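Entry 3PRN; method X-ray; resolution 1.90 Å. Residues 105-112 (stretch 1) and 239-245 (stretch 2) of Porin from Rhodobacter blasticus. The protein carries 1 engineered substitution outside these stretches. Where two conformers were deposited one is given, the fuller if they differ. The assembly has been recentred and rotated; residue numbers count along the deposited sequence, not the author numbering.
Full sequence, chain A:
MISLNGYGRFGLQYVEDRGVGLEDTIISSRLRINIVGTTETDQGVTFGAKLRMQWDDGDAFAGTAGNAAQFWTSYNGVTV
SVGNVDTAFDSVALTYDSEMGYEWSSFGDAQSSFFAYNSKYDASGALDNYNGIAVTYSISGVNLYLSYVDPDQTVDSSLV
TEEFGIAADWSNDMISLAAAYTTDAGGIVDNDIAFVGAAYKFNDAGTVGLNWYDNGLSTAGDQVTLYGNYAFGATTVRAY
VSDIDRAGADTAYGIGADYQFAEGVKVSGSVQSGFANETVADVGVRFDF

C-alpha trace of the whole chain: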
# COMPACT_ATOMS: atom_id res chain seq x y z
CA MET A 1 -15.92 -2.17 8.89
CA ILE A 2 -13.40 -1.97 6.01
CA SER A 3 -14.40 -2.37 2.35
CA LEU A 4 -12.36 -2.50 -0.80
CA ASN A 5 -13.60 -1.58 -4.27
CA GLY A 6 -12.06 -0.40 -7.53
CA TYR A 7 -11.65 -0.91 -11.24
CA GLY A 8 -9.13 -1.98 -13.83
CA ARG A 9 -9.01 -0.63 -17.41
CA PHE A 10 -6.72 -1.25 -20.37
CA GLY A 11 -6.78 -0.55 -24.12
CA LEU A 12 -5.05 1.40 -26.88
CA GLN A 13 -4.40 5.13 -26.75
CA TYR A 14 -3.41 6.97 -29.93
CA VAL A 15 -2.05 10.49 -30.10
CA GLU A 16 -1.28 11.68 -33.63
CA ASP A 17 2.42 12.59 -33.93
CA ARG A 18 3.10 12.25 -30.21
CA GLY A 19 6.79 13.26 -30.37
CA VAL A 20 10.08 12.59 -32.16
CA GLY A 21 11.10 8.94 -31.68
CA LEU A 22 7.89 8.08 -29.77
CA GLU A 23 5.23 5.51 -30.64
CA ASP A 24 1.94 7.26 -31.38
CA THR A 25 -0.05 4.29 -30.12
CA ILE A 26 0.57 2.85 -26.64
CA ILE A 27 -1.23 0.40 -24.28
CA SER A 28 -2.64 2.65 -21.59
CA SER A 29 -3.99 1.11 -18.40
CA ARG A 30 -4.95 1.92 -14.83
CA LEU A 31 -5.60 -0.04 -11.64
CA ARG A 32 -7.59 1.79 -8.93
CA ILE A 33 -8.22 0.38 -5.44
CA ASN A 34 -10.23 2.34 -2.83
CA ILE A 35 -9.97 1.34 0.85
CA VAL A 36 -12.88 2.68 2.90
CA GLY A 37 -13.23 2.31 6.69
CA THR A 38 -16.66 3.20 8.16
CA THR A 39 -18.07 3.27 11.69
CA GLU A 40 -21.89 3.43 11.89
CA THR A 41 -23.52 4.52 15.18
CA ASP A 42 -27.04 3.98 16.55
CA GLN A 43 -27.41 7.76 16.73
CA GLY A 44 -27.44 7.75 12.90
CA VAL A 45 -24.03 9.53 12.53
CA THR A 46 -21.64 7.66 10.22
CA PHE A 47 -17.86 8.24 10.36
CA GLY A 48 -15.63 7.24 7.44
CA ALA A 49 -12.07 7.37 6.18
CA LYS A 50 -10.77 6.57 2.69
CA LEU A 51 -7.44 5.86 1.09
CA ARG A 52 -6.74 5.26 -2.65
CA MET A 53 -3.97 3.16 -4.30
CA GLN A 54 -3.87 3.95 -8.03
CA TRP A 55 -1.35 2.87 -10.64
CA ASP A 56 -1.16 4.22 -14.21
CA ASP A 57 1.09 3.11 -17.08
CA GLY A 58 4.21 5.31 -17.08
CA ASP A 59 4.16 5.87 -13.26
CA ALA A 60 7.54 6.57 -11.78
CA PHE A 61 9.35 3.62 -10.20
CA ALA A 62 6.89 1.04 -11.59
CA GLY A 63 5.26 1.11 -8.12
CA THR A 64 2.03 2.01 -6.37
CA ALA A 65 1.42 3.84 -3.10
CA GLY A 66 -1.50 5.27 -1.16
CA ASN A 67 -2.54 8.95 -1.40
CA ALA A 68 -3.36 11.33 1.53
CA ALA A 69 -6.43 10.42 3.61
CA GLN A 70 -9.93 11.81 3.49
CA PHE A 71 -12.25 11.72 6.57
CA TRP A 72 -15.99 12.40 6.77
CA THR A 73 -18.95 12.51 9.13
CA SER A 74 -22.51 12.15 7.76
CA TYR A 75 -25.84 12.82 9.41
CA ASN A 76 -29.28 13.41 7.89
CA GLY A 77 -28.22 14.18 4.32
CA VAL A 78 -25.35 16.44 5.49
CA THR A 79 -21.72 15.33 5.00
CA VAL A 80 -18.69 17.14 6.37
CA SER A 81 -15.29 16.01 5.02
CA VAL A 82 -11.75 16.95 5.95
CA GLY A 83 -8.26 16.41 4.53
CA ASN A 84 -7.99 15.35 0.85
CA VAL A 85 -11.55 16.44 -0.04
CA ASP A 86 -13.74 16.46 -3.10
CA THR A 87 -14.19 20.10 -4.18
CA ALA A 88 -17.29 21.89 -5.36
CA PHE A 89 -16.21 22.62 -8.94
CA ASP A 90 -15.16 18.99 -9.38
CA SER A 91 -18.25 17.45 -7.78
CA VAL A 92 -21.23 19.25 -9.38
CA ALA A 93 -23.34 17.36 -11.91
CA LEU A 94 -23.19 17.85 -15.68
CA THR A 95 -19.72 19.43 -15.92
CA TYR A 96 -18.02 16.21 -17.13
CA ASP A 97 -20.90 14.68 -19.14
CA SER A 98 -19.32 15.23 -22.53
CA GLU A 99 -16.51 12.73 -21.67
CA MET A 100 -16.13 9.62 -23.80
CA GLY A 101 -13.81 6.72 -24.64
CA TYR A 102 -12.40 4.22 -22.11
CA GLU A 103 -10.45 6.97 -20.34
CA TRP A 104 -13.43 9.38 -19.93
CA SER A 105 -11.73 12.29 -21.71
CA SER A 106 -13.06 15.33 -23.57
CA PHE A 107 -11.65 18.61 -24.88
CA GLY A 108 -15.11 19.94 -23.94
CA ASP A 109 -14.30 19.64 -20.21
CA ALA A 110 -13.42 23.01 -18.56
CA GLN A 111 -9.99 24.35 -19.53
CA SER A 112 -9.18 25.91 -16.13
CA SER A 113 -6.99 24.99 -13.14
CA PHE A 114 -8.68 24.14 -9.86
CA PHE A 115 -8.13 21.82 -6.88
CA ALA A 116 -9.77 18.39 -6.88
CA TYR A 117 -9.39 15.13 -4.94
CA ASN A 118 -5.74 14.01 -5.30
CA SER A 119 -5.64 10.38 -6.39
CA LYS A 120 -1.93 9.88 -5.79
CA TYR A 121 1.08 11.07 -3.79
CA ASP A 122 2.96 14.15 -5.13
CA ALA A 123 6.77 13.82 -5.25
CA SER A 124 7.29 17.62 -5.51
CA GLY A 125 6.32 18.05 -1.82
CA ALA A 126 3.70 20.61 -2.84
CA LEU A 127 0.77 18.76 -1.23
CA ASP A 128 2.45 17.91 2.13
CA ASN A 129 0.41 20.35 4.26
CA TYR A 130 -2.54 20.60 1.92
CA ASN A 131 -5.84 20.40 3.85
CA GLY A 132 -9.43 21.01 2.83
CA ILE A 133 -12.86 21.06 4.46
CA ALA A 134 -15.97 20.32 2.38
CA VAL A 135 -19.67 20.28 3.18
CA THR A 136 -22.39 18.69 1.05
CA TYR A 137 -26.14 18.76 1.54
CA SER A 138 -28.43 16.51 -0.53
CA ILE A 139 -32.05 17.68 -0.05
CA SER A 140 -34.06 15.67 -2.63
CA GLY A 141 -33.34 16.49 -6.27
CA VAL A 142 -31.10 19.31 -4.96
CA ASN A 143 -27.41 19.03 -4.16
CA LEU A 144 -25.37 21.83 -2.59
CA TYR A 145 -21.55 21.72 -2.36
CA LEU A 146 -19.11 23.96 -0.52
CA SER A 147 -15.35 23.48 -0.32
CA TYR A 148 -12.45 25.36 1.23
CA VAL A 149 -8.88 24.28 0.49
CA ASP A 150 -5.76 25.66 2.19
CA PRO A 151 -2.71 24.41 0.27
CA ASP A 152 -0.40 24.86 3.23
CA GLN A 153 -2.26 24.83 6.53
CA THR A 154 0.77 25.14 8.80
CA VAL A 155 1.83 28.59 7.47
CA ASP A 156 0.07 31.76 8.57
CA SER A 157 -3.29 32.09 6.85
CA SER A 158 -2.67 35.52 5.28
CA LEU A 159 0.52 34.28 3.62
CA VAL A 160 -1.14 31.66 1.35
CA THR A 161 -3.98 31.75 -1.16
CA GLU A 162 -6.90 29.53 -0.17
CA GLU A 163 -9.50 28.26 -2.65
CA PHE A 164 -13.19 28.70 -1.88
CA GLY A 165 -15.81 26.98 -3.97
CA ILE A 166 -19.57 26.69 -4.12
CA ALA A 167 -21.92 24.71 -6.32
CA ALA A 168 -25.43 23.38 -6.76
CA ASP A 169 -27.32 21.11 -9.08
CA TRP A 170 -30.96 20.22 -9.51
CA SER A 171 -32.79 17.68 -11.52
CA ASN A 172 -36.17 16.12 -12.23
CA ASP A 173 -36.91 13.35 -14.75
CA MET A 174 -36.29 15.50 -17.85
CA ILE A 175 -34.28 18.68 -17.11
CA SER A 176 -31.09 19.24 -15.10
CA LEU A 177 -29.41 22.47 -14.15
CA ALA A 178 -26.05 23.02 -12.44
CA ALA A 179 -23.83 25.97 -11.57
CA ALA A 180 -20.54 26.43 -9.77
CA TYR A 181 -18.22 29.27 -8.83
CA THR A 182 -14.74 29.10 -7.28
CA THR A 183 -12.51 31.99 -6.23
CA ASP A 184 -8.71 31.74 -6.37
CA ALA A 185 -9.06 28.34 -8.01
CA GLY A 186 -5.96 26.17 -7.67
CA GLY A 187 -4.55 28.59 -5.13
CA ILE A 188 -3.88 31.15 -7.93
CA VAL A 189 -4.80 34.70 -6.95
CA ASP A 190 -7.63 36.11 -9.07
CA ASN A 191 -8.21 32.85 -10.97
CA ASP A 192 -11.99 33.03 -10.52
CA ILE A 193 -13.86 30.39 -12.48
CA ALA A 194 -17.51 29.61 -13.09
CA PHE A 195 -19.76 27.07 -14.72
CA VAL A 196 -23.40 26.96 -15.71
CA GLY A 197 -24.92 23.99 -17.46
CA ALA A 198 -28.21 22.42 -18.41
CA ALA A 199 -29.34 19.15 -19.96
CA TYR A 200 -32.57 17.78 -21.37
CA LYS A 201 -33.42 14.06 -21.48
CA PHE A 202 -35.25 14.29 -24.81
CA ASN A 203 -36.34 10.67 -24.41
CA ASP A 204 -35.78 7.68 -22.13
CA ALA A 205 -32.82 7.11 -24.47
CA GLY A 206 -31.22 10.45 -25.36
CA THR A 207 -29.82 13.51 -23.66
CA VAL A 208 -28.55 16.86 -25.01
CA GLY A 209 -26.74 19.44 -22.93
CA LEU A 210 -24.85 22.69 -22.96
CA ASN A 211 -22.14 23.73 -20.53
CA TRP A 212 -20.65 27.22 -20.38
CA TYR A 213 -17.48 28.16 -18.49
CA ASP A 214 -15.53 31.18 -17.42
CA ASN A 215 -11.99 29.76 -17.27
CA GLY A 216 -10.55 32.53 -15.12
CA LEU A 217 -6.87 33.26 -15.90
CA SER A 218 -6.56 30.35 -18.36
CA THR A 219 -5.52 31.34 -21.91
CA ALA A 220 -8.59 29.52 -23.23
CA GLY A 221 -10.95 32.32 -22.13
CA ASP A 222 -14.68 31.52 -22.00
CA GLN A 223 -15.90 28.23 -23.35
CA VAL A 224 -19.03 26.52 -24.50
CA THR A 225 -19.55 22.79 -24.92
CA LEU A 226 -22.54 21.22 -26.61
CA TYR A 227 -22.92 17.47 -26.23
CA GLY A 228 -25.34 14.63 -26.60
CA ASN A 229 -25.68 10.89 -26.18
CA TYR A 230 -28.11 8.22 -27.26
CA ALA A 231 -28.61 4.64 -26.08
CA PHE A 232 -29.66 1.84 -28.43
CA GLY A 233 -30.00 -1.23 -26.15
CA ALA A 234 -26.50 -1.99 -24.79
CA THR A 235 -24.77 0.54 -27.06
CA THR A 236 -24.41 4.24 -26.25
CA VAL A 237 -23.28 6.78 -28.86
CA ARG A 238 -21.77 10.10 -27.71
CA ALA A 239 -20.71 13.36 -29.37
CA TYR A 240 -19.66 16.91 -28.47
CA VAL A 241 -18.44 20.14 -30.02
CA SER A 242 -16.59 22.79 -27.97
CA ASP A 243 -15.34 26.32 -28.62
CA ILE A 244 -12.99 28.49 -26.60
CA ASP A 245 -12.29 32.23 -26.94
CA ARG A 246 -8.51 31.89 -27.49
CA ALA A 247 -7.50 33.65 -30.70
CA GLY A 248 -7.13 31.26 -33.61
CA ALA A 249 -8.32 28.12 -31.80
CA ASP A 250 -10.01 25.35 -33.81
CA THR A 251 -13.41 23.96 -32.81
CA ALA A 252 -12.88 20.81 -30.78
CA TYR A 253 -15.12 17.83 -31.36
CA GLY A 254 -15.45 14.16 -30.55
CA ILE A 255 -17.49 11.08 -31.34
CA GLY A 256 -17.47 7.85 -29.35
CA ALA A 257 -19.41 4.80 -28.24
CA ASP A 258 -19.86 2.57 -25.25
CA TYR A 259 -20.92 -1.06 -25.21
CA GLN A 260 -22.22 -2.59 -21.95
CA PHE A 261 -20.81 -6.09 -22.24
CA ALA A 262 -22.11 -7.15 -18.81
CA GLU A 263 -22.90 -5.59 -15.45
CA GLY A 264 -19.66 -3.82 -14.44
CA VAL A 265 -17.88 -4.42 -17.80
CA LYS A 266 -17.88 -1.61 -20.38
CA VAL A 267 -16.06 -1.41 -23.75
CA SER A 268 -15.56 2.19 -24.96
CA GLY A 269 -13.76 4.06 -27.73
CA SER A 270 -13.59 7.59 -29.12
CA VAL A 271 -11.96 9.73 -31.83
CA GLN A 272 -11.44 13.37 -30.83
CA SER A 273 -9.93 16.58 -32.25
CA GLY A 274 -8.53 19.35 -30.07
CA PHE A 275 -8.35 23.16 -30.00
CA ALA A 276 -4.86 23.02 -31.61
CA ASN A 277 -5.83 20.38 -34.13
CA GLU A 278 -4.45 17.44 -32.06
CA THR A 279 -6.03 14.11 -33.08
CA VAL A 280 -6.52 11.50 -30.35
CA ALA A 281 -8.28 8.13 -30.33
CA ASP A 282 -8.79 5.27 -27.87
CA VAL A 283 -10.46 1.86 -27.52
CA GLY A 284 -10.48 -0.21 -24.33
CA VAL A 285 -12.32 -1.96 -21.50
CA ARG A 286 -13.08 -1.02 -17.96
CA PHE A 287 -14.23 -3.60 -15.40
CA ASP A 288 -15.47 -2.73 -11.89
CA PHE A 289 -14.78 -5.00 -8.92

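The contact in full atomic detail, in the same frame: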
# COMPACT_ATOMS: atom_id res chain seq x y z
N SER A 105 -12.39 11.01 -21.39
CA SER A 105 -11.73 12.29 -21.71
C SER A 105 -12.58 13.10 -22.72
O SER A 105 -13.43 12.58 -23.47
CB SER A 105 -10.35 12.04 -22.32
OG SER A 105 -10.49 11.38 -23.57
N SER A 106 -12.36 14.42 -22.69
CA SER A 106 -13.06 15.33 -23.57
C SER A 106 -12.35 16.70 -23.54
O SER A 106 -12.11 17.26 -22.46
CB SER A 106 -14.52 15.56 -23.11
OG SER A 106 -15.16 16.58 -23.87
N PHE A 107 -12.14 17.21 -24.77
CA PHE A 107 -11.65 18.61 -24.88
C PHE A 107 -12.77 19.55 -24.43
O PHE A 107 -12.48 20.72 -24.09
CB PHE A 107 -11.26 18.89 -26.34
CG PHE A 107 -10.01 18.16 -26.75
CD1 PHE A 107 -8.79 18.53 -26.14
CD2 PHE A 107 -10.00 17.18 -27.72
CE1 PHE A 107 -7.59 17.89 -26.51
CE2 PHE A 107 -8.81 16.57 -28.08
CZ PHE A 107 -7.61 16.93 -27.48
N GLY A 108 -14.00 19.09 -24.38
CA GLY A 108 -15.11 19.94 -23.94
C GLY A 108 -15.21 20.09 -22.43
O GLY A 108 -16.10 20.84 -21.97
N ASP A 109 -14.33 19.42 -21.66
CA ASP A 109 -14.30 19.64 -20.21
C ASP A 109 -13.69 21.04 -19.99
O ASP A 109 -12.96 21.55 -20.87
CB ASP A 109 -13.33 18.62 -19.60
CG ASP A 109 -13.96 17.25 -19.35
OD1 ASP A 109 -15.19 17.04 -19.50
OD2 ASP A 109 -13.17 16.34 -18.96
N ALA A 110 -13.93 21.69 -18.89
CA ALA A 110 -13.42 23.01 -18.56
C ALA A 110 -11.91 23.09 -18.74
O ALA A 110 -11.16 22.22 -18.27
CB ALA A 110 -13.77 23.32 -17.12
N GLN A 111 -11.43 24.18 -19.35
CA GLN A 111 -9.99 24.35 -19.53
C GLN A 111 -9.46 25.35 -18.49
O GLN A 111 -8.88 26.38 -18.83
CB GLN A 111 -9.70 24.92 -20.93
CG GLN A 111 -10.28 24.06 -22.04
CD GLN A 111 -9.53 22.75 -22.18
OE1 GLN A 111 -8.32 22.77 -22.41
NE2 GLN A 111 -10.17 21.61 -22.03
N SER A 112 -9.67 25.05 -17.22
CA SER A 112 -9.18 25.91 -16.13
C SER A 112 -8.42 25.05 -15.13
O SER A 112 -8.39 23.80 -15.28
CB SER A 112 -10.34 26.64 -15.46
OG SER A 112 -11.38 25.73 -15.16
N ALA A 239 -21.36 12.36 -28.53
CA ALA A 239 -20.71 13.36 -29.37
C ALA A 239 -20.62 14.68 -28.62
O ALA A 239 -21.39 14.93 -27.71
CB ALA A 239 -21.54 13.59 -30.65
N TYR A 240 -19.74 15.58 -29.02
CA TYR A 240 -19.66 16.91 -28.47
C TYR A 240 -18.94 17.85 -29.45
O TYR A 240 -18.19 17.35 -30.29
CB TYR A 240 -18.92 17.03 -27.11
CG TYR A 240 -17.44 16.73 -27.18
CD1 TYR A 240 -16.55 17.79 -27.43
CD2 TYR A 240 -16.91 15.47 -26.96
CE1 TYR A 240 -15.18 17.58 -27.49
CE2 TYR A 240 -15.51 15.26 -27.01
CZ TYR A 240 -14.66 16.30 -27.28
OH TYR A 240 -13.28 16.17 -27.37
N VAL A 241 -19.15 19.15 -29.27
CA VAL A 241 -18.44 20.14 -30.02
C VAL A 241 -18.08 21.17 -28.93
O VAL A 241 -18.94 21.34 -28.05
CB VAL A 241 -19.30 20.84 -31.09
CG1 VAL A 241 -18.47 21.80 -31.91
CG2 VAL A 241 -20.00 19.80 -31.96
N SER A 242 -16.92 21.78 -29.00
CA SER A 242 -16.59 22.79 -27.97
C SER A 242 -15.78 23.90 -28.65
O SER A 242 -14.98 23.60 -29.53
CB SER A 242 -15.80 22.16 -26.80
OG SER A 242 -15.56 23.02 -25.70
N ASP A 243 -15.99 25.11 -28.22
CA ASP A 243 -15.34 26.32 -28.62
C ASP A 243 -14.79 27.11 -27.42
O ASP A 243 -15.46 27.30 -26.39
CB ASP A 243 -16.28 27.32 -29.35
CG ASP A 243 -16.57 26.77 -30.74
OD1 ASP A 243 -15.60 26.67 -31.59
OD2 ASP A 243 -17.75 26.38 -31.03
N ILE A 244 -13.58 27.62 -27.60
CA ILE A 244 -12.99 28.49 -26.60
C ILE A 244 -12.76 29.86 -27.26
O ILE A 244 -12.74 29.93 -28.51
CB ILE A 244 -11.69 27.92 -26.01
CG1 ILE A 244 -10.63 27.61 -27.07
CG2 ILE A 244 -12.04 26.60 -25.26
CD1 ILE A 244 -9.29 27.18 -26.53
N ASP A 245 -12.58 30.89 -26.49
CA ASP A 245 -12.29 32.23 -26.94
C ASP A 245 -10.85 32.44 -27.39
O ASP A 245 -10.61 33.50 -28.01
CB ASP A 245 -12.51 33.30 -25.83
CG ASP A 245 -13.96 33.69 -25.72
OD1 ASP A 245 -14.78 33.49 -26.64
OD2 ASP A 245 -14.35 34.19 -24.63

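The contact sets a stretch without regular secondary structure, 105-112, against a strand, 239-244, far away in the sequence. Alternation along the strand decides who takes part: Tyr240, Ser242 and Ile244 direct their CA-to-CB bonds toward the other stretch, while Val241 directs its own away. The area is modest, 238 Å² over both sides, and Tyr240 supplies the largest single share.

One hydrogen bond crosses between the stretches. The backbone N of Phe107 donates to OH of Tyr240 over 3.0 Å, with an N-H...O angle of 155°. A tyrosine hydroxyl thus reaches from the strand to a backbone amide in the loop. Tyr240 holds chi1 at 67° (p), and its OH also has a hydrogen bond elsewhere in the structure.

The loop also has hydrogen bonds of its own. Ser106 to Asp109 form a type I turn, closed by N of Asp109 donating to O of Ser106 at 3.2 Å. Within it, N of Gly108 donates to OG of Ser106 at 2.8 Å, an angle of 136° showing a bent bond. Farther along, NE2 of Gln111 donates to O of Asp109 at 3.0 Å, so the glutamine folds back on its own loop with chi1, chi2 and chi3 all near -60°.

Packing around the tyrosine is close and mixed in character. OG of Ser106 lies over one face of the ring, 3.4 Å from Tyr240 CE2. From Phe107, CB stands 4.3 Å from Tyr240 CE1, an apolar contact, and CD2 comes within 3.4 Å of Tyr240 OH; the end of the phenylalanine side chain nevertheless leads away from the strand.

Gly108 marks the tightest spot in the backbone approach, its CA 5.2 Å from CA of Ser242. Its CA also lies 3.6 Å from OG of Ser242, and its N is 3.7 Å from CE1 of Tyr240. An ideal CB here would point toward the strand, 3.4 Å from Tyr240 CD1, and would be crowded by OG of Ser106 at 3.1 Å. The phi/psi of -79/-2 is open to other residues, so the local premium on glycine is one of space rather than backbone conformation.

Beyond the turn the fit loosens: CG of Gln111 and CG2 of Ile244 meet at 4.5 Å, a peripheral touch. The rule to read is a single aromatic anchor, backbone-bonded through its hydroxyl, beside a glycine that admits close approach.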